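Local atomic coordinates of DNA repair protein rhp9/CRB2 (Schizosaccharomyces pombe, PDB entry 2FHD), a protein that probably binds methylated histone H4 through tandem tudor domains and so takes part in the cellular response to damaged DNA. Residues A14-K17 / G18-F22; T116-I119 / S120-Y123; S4-S7 / F8-V12. One frame throughout, in Å; residues are numbered along the deposited sequence.

Interaction 1 of 3, residues A14-K17 / G18-F22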
loop_
_atom_site.group_PDB
_atom_site.type_symbol
_atom_site.label_atom_id
_atom_site.label_comp_id
_atom_site.label_asym_id
_atom_site.label_seq_id
_atom_site.Cartn_x
_atom_site.Cartn_y
_atom_site.Cartn_z
ATOM N N ALA A 14 3.931 -10.027 16.577
ATOM C CA ALA A 14 3.397 -10.785 15.510
ATOM C C ALA A 14 4.585 -11.571 14.952
ATOM O O ALA A 14 5.722 -11.079 14.930
ATOM C CB ALA A 14 2.766 -9.834 14.476
ATOM N N PHE A 15 4.329 -12.800 14.499
ATOM C CA PHE A 15 5.385 -13.633 13.919
ATOM C C PHE A 15 5.774 -13.104 12.556
ATOM O O PHE A 15 4.912 -13.008 11.684
ATOM C CB PHE A 15 4.867 -15.043 13.741
ATOM C CG PHE A 15 5.839 -15.989 13.068
ATOM C CD1 PHE A 15 6.969 -16.448 13.735
ATOM C CD2 PHE A 15 5.600 -16.451 11.756
ATOM C CE1 PHE A 15 7.872 -17.370 13.114
ATOM C CE2 PHE A 15 6.519 -17.366 11.112
ATOM C CZ PHE A 15 7.618 -17.860 11.810
ATOM N N PHE A 16 7.049 -12.793 12.372
ATOM C CA PHE A 16 7.545 -12.354 11.101
ATOM C C PHE A 16 7.953 -13.564 10.272
ATOM O O PHE A 16 8.876 -14.311 10.630
ATOM C CB PHE A 16 8.685 -11.345 11.275
ATOM C CG PHE A 16 9.267 -10.872 9.972
ATOM C CD1 PHE A 16 8.571 -9.968 9.170
ATOM C CD2 PHE A 16 10.506 -11.358 9.525
ATOM C CE1 PHE A 16 9.110 -9.525 7.921
ATOM C CE2 PHE A 16 11.056 -10.920 8.301
ATOM C CZ PHE A 16 10.335 -9.994 7.494
ATOM N N LYS A 17 7.225 -13.723 9.159
ATOM C CA LYS A 17 7.168 -14.942 8.334
ATOM C C LYS A 17 8.329 -15.067 7.343
ATOM O O LYS A 17 8.607 -16.186 6.845
ATOM C CB LYS A 17 5.814 -15.034 7.614
ATOM C CG LYS A 17 4.699 -15.735 8.460
ATOM C CD LYS A 17 3.271 -15.418 8.098
ATOM C CE LYS A 17 3.126 -15.144 6.656
ATOM N NZ LYS A 17 1.673 -15.053 6.369
ATOM N N GLY A 18 8.990 -13.914 7.091
ATOM C CA GLY A 18 10.271 -13.808 6.386
ATOM C C GLY A 18 11.430 -14.307 7.234
ATOM O O GLY A 18 11.209 -14.917 8.290
ATOM N N TYR A 19 12.670 -14.030 6.807
ATOM C CA TYR A 19 13.766 -14.957 7.175
ATOM C C TYR A 19 15.027 -14.606 7.977
ATOM O O TYR A 19 16.122 -15.101 7.636
ATOM C CB TYR A 19 14.142 -15.884 5.993
ATOM C CG TYR A 19 13.569 -17.308 6.091
ATOM C CD1 TYR A 19 14.213 -18.402 5.437
ATOM C CD2 TYR A 19 12.397 -17.567 6.847
ATOM C CE1 TYR A 19 13.690 -19.706 5.522
ATOM C CE2 TYR A 19 11.864 -18.856 6.936
ATOM C CZ TYR A 19 12.507 -19.918 6.277
ATOM O OH TYR A 19 11.958 -21.174 6.394
ATOM N N PRO A 20 14.908 -13.736 9.003
ATOM C CA PRO A 20 15.177 -14.274 10.383
ATOM C C PRO A 20 13.754 -14.445 11.066
ATOM O O PRO A 20 12.979 -13.481 11.063
ATOM C CB PRO A 20 16.018 -13.137 11.024
ATOM C CG PRO A 20 15.338 -11.791 10.414
ATOM C CD PRO A 20 14.758 -12.253 8.983
ATOM N N SER A 21 13.418 -15.628 11.604
ATOM C CA SER A 21 12.064 -15.801 12.187
ATOM C C SER A 21 11.982 -15.449 13.668
ATOM O O SER A 21 12.469 -16.194 14.511
ATOM C CB SER A 21 11.396 -17.173 11.882
ATOM O OG SER A 21 12.315 -18.229 11.639
ATOM N N PHE A 22 11.377 -14.295 13.960
ATOM C CA PHE A 22 11.161 -13.851 15.322
ATOM C C PHE A 22 9.783 -13.223 15.381
ATOM O O PHE A 22 9.227 -12.913 14.340
ATOM C CB PHE A 22 12.253 -12.838 15.737
ATOM C CG PHE A 22 13.599 -13.452 15.980
ATOM C CD1 PHE A 22 13.913 -14.015 17.222
ATOM C CD2 PHE A 22 14.604 -13.426 14.980
ATOM C CE1 PHE A 22 15.185 -14.553 17.452
ATOM C CE2 PHE A 22 15.872 -14.019 15.212
ATOM C CZ PHE A 22 16.150 -14.572 16.421
#
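The Phe16 ring lies against the turn that follows it. Over one face, displaced toward the rim, sits the amide nitrogen of Gly18, 3.8 Å above the plane; at the edge, near the ring plane, is Pro20 O, 3.6 Å from Phe16 CD2. Gly18 suits this place because it carries no side chain: its CA can settle 3.6 Å from Phe16 CE2, and the aromatic carbons rest on backbone. The Pro20 ring adds an apolar touch, its CD standing 4.0 Å from Phe16 CE2. With chi1 at 179° the Phe16 ring swings away from its own N and alongside its carbonyl, which is how it reaches the residues just ahead in the chain. The Phe15 ring goes to the other side of the loop from Phe16, where its CE1 meets Ser21 CB obliquely at 3.7 Å.

Where the backbone crosses the base of this loop, Phe16 N donates to Phe22 O at 2.9 Å, nearly straight at 167°. The bond continues toward the tip the pairing of Ala14 with Tyr24; the residues beyond it link strands 11-15 and 23-32 of a tudor barrel. In tudor domains that bind methyl-lysine, this loop commonly supplies part of an aromatic cage. The abundance of aromatic residues here is consistent with such a role; a phosphate, probably from the crystallisation liquor, lies about 3 Å (nearest atoms) from the Phe22 side chain.

Other residues pack round the loop. Phe46 meets Phe16, and Tyr123 meets Phe22, each edge-to-face, while Tyr19 of the second subunit packs on Phe15 and Ser21. Lys17, a long flexible residue suited to the outside of the turn, has CB 3.4 Å from Gly18 N and carries its ammonium group away to the backbone oxygen of Thr53.

Interaction 2 of 3, residues T116-I119 / S120-Y123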
loop_
_atom_site.group_PDB
_atom_site.type_symbol
_atom_site.label_atom_id
_atom_site.label_comp_id
_atom_site.label_asym_id
_atom_site.label_seq_id
_atom_site.Cartn_x
_atom_site.Cartn_y
_atom_site.Cartn_z
ATOM N N THR A 116 17.956 -0.598 31.029
ATOM C CA THR A 116 16.677 0.004 30.643
ATOM C C THR A 116 16.717 0.281 29.144
ATOM O O THR A 116 17.690 0.839 28.673
ATOM C CB THR A 116 16.436 1.287 31.374
ATOM O OG1 THR A 116 16.297 0.996 32.749
ATOM C CG2 THR A 116 15.161 1.970 30.891
ATOM N N VAL A 117 15.692 -0.141 28.400
ATOM C CA VAL A 117 15.734 -0.060 26.942
ATOM C C VAL A 117 14.320 0.354 26.424
ATOM O O VAL A 117 13.328 0.154 27.147
ATOM C CB VAL A 117 16.202 -1.462 26.495
ATOM C CG1 VAL A 117 15.186 -2.237 25.690
ATOM C CG2 VAL A 117 17.712 -1.524 26.039
ATOM N N PRO A 118 14.225 0.983 25.234
ATOM C CA PRO A 118 12.884 1.237 24.687
ATOM C C PRO A 118 12.173 -0.069 24.351
ATOM O O PRO A 118 12.802 -0.990 23.840
ATOM C CB PRO A 118 13.138 2.033 23.409
ATOM C CG PRO A 118 14.554 2.683 23.618
ATOM C CD PRO A 118 15.293 1.508 24.347
ATOM N N ILE A 119 10.885 -0.147 24.682
ATOM C CA ILE A 119 10.008 -1.297 24.460
ATOM C C ILE A 119 9.987 -1.627 22.906
ATOM O O ILE A 119 9.930 -2.832 22.505
ATOM C CB ILE A 119 8.593 -0.882 25.080
ATOM C CG1 ILE A 119 7.960 -1.858 26.121
ATOM C CG2 ILE A 119 7.669 -0.312 24.079
ATOM C CD1 ILE A 119 8.132 -3.151 25.786
ATOM N N SER A 120 10.116 -0.611 22.035
ATOM C CA SER A 120 10.082 -0.830 20.550
ATOM C C SER A 120 11.238 -1.681 20.003
ATOM O O SER A 120 11.180 -2.188 18.862
ATOM C CB SER A 120 10.132 0.499 19.794
ATOM O OG SER A 120 11.392 1.192 19.987
ATOM N N THR A 121 12.245 -1.885 20.846
ATOM C CA THR A 121 13.513 -2.610 20.555
ATOM C C THR A 121 13.348 -4.156 20.856
ATOM O O THR A 121 14.133 -5.002 20.454
ATOM C CB THR A 121 14.526 -1.860 21.501
ATOM O OG1 THR A 121 15.529 -1.092 20.815
ATOM C CG2 THR A 121 14.907 -2.561 22.666
ATOM N N ILE A 122 12.287 -4.524 21.548
ATOM C CA ILE A 122 12.009 -5.923 21.831
ATOM C C ILE A 122 11.780 -6.787 20.619
ATOM O O ILE A 122 11.113 -6.398 19.648
ATOM C CB ILE A 122 10.788 -6.035 22.800
ATOM C CG1 ILE A 122 11.134 -5.345 24.124
ATOM C CG2 ILE A 122 10.277 -7.497 23.025
ATOM C CD1 ILE A 122 12.290 -5.966 24.947
ATOM N N TYR A 123 12.294 -8.010 20.684
ATOM C CA TYR A 123 11.873 -9.045 19.739
ATOM C C TYR A 123 11.982 -10.353 20.458
ATOM O O TYR A 123 12.636 -10.424 21.505
ATOM C CB TYR A 123 12.665 -9.022 18.443
ATOM C CG TYR A 123 14.155 -9.369 18.561
ATOM C CD1 TYR A 123 14.635 -10.614 18.171
ATOM C CD2 TYR A 123 15.082 -8.431 19.063
ATOM C CE1 TYR A 123 16.012 -10.941 18.261
ATOM C CE2 TYR A 123 16.455 -8.742 19.163
ATOM C CZ TYR A 123 16.907 -9.996 18.741
ATOM O OH TYR A 123 18.270 -10.282 18.828
#
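Ile119, Ser120 and Thr121 form the tight turn after strand 113-118, and Ile119 is matched one turn later by Ile122. The two isoleucines pass each other at a slant, Ile119 CD1 lying 4.1 Å from Ile122 CG1. Ile122 has chi1 at -62°, which keeps CG1 beside its backbone N and therefore close to Ile119 O, at 3.2 Å. That same oxygen accepts the Ile122 amide: N to O is 3.1 Å and the N-H points well at it, at 162°. The donor stands about 53° out of the carbonyl plane, so the bond does not follow a lone pair, as is common in the tight winding of a 3-10 turn.

Ser120 rides on the outer side of the turn. Its OG lies between its own N and carbonyl carbon and faces the Pro118 ring, 3.9 Å from Pro118 CB. A small residue fits here, and Pro118, which has no amide hydrogen to give, suits the entry to the turn by fixing phi. Thr121 N points back to Pro118 O at 3.2 Å, but that oxygen is crowded in the model and the bond is less certain. Thr121 and Val117 both pack on Ser72 of strand 69-72; their direct approach is too close in the model to be relied on.

A short 3-10 turn between the fourth and fifth strands is a hallmark of SH3-like barrels, tudor domains included. Here it carries the chain from strand 113-118 to strand 122-123, at the other margin of the five-stranded sheet. Ile122 rests on Val106. Because the carbonyl of the buried residue Ile119 is met by a backbone amide within the turn, its polarity is satisfied locally while its branched side chain can pack on Val106, Phe62 and Leu64.

Interaction 3 of 3, residues S4-S7 / F8-V12. With PO4 (phosphate ion), chain F; PO4 (phosphate ion), chain B.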
loop_
_atom_site.group_PDB
_atom_site.type_symbol
_atom_site.label_atom_id
_atom_site.label_comp_id
_atom_site.label_asym_id
_atom_site.label_seq_id
_atom_site.Cartn_x
_atom_site.Cartn_y
_atom_site.Cartn_z
ATOM N N SER A 4 -0.201 3.158 10.011
ATOM C CA SER A 4 -1.598 3.290 10.064
ATOM C C SER A 4 -2.125 3.002 11.469
ATOM O O SER A 4 -1.434 2.345 12.297
ATOM C CB SER A 4 -2.104 2.208 9.101
ATOM O OG SER A 4 -3.105 1.409 9.672
ATOM N N ARG A 5 -3.267 3.553 11.845
ATOM C CA ARG A 5 -3.460 4.723 12.616
ATOM C C ARG A 5 -4.546 3.915 13.410
ATOM O O ARG A 5 -5.650 3.646 12.920
ATOM C CB ARG A 5 -4.028 5.895 11.828
ATOM C CG ARG A 5 -4.905 6.914 12.633
ATOM C CD ARG A 5 -4.225 8.264 12.956
ATOM N NE ARG A 5 -3.550 8.882 11.803
ATOM C CZ ARG A 5 -2.430 9.616 11.873
ATOM N NH1 ARG A 5 -1.895 10.101 10.752
ATOM N NH2 ARG A 5 -1.829 9.858 13.051
ATOM N N ARG A 6 -4.156 3.411 14.573
ATOM C CA ARG A 6 -4.985 2.537 15.374
ATOM C C ARG A 6 -4.690 2.923 16.832
ATOM O O ARG A 6 -3.691 3.587 17.097
ATOM C CB ARG A 6 -4.574 1.079 15.132
ATOM C CG ARG A 6 -4.872 0.497 13.776
ATOM C CD ARG A 6 -6.444 0.339 13.595
ATOM N NE ARG A 6 -6.862 -0.239 12.318
ATOM C CZ ARG A 6 -6.832 0.376 11.117
ATOM N NH1 ARG A 6 -6.322 1.607 10.976
ATOM N NH2 ARG A 6 -7.259 -0.276 10.008
ATOM N N SER A 7 -5.533 2.520 17.782
ATOM C CA SER A 7 -5.247 2.726 19.210
ATOM C C SER A 7 -4.006 1.902 19.616
ATOM O O SER A 7 -3.720 0.870 18.989
ATOM C CB SER A 7 -6.454 2.227 20.026
ATOM O OG SER A 7 -6.136 2.125 21.428
ATOM N N PHE A 8 -3.331 2.302 20.691
ATOM C CA PHE A 8 -2.166 1.584 21.244
ATOM C C PHE A 8 -2.538 0.159 21.675
ATOM O O PHE A 8 -1.718 -0.733 21.617
ATOM C CB PHE A 8 -1.500 2.358 22.421
ATOM C CG PHE A 8 -2.366 2.455 23.699
ATOM C CD1 PHE A 8 -3.163 3.561 23.940
ATOM C CD2 PHE A 8 -2.357 1.441 24.645
ATOM C CE1 PHE A 8 -3.895 3.653 25.108
ATOM C CE2 PHE A 8 -3.081 1.528 25.829
ATOM C CZ PHE A 8 -3.850 2.622 26.066
ATOM N N LYS A 9 -3.780 -0.010 22.097
ATOM C CA LYS A 9 -4.378 -1.307 22.452
ATOM C C LYS A 9 -4.336 -2.363 21.301
ATOM O O LYS A 9 -4.379 -3.538 21.573
ATOM C CB LYS A 9 -5.810 -1.031 22.917
ATOM C CG LYS A 9 -5.801 -0.378 24.285
ATOM C CD LYS A 9 -7.061 0.426 24.626
ATOM C CE LYS A 9 -7.224 0.593 26.183
ATOM N NZ LYS A 9 -8.539 1.248 26.650
ATOM N N ASN A 10 -4.223 -1.906 20.043
ATOM C CA ASN A 10 -3.876 -2.742 18.883
ATOM C C ASN A 10 -2.397 -3.199 18.710
ATOM O O ASN A 10 -2.091 -3.941 17.761
ATOM C CB ASN A 10 -4.270 -2.080 17.573
ATOM C CG ASN A 10 -5.772 -1.965 17.432
ATOM O OD1 ASN A 10 -6.432 -1.511 18.356
ATOM N ND2 ASN A 10 -6.326 -2.417 16.281
ATOM N N ARG A 11 -1.512 -2.781 19.607
ATOM C CA ARG A 11 -0.138 -3.275 19.546
ATOM C C ARG A 11 -0.010 -4.762 19.897
ATOM O O ARG A 11 -0.486 -5.222 20.952
ATOM C CB ARG A 11 0.772 -2.408 20.431
ATOM C CG ARG A 11 0.815 -0.920 20.018
ATOM C CD ARG A 11 1.532 -0.742 18.657
ATOM N NE ARG A 11 2.959 -0.917 18.789
ATOM C CZ ARG A 11 3.772 -1.053 17.755
ATOM N NH1 ARG A 11 3.246 -1.094 16.561
ATOM N NH2 ARG A 11 5.101 -1.172 17.910
ATOM N N VAL A 12 0.693 -5.480 19.022
ATOM C CA VAL A 12 0.890 -6.924 19.132
ATOM C C VAL A 12 2.372 -7.240 18.959
ATOM O O VAL A 12 3.156 -6.353 18.564
ATOM C CB VAL A 12 -0.014 -7.763 18.088
ATOM C CG1 VAL A 12 -1.523 -7.589 18.482
ATOM C CG2 VAL A 12 0.182 -7.300 16.571
HETATM P P PO4 F . -5.303 5.121 8.140
HETATM O O1 PO4 F . -5.539 5.512 6.673
HETATM O O2 PO4 F . -4.179 5.987 8.719
HETATM O O3 PO4 F . -6.553 5.288 8.999
HETATM O O4 PO4 F . -4.971 3.619 8.191
HETATM P P PO4 B . -7.918 2.572 7.162
HETATM O O1 PO4 B . -6.760 1.645 7.563
HETATM O O2 PO4 B . -9.079 1.727 6.627
HETATM O O3 PO4 B . -8.416 3.422 8.328
HETATM O O4 PO4 B . -7.394 3.575 6.122
#
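Arg6 packs its aliphatic chain against Asn10 while its guanidinium leads off to a bound phosphate. Asn10 turns its side chain toward it: ND2 is 3.9 Å from Arg6 CD, and the amide and guanidinium planes stand 79° apart. The Arg6 chain bends back beyond CG and carries its head away from the turn. Arg6 NH1 reaches Arg5 O at 2.9 Å, NE bonds to Val29 O, and NH2 meets a phosphate oxygen (O1, chain B) at 3.1 Å, lying at the guanidinium edge; NH1 bonds the same O1 only weakly. Ser4 OG makes a weak bond to the chain F phosphate. Both ions probably come from the crystallisation liquor; Lys146 and, from the fourth subunit, Arg6 and Lys146 also bond to phosphate here, so basic groups of two subunits gather round it.

Ser7 uses two oxygens to hold the start of the 3-10 turn that follows it. Its OG accepts Lys9 N at 3.2 Å and 150°, which makes an ST turn, while Ser7 O accepts Asn10 N at 3.0 Å. With OG anti to its own N (chi1 167°), the hydroxyl leans forward over the next residues and also lies 3.5 Å from Lys9 CB. A short hydroxyl side chain suits this place, where it can meet an amide still lacking a partner from the preceding turn.

Through this turn the N-terminal chain enters strand 11-15 of the first tudor barrel. Asn10 bonds to Leu28 through both backbone and ND2, Arg11 pairs with Phe62, hydrogen-bonds Thr27 OG1 and forms a salt bridge with Asp47, and Val12 packs between strands 23-32 and 59-61.

Overall arrangement
From the N terminus, interaction 3 comes first, a turn that delivers the chain into strand 11-15. That strand leads straight into interaction 1, which closes the loop back to strand 23-32; the two contacts lie about 20 Å apart, centre to centre, on opposite sides of the chain's centre. Much later, interaction 2 closes the turn between strands 113-118 and 122-123 of the second tudor domain. The three follow in series, with none nesting or crossing. Interactions 1 and 2, far apart in sequence, meet in space and touch where the two tudor domains adjoin, whereas interactions 2 and 3 do not touch.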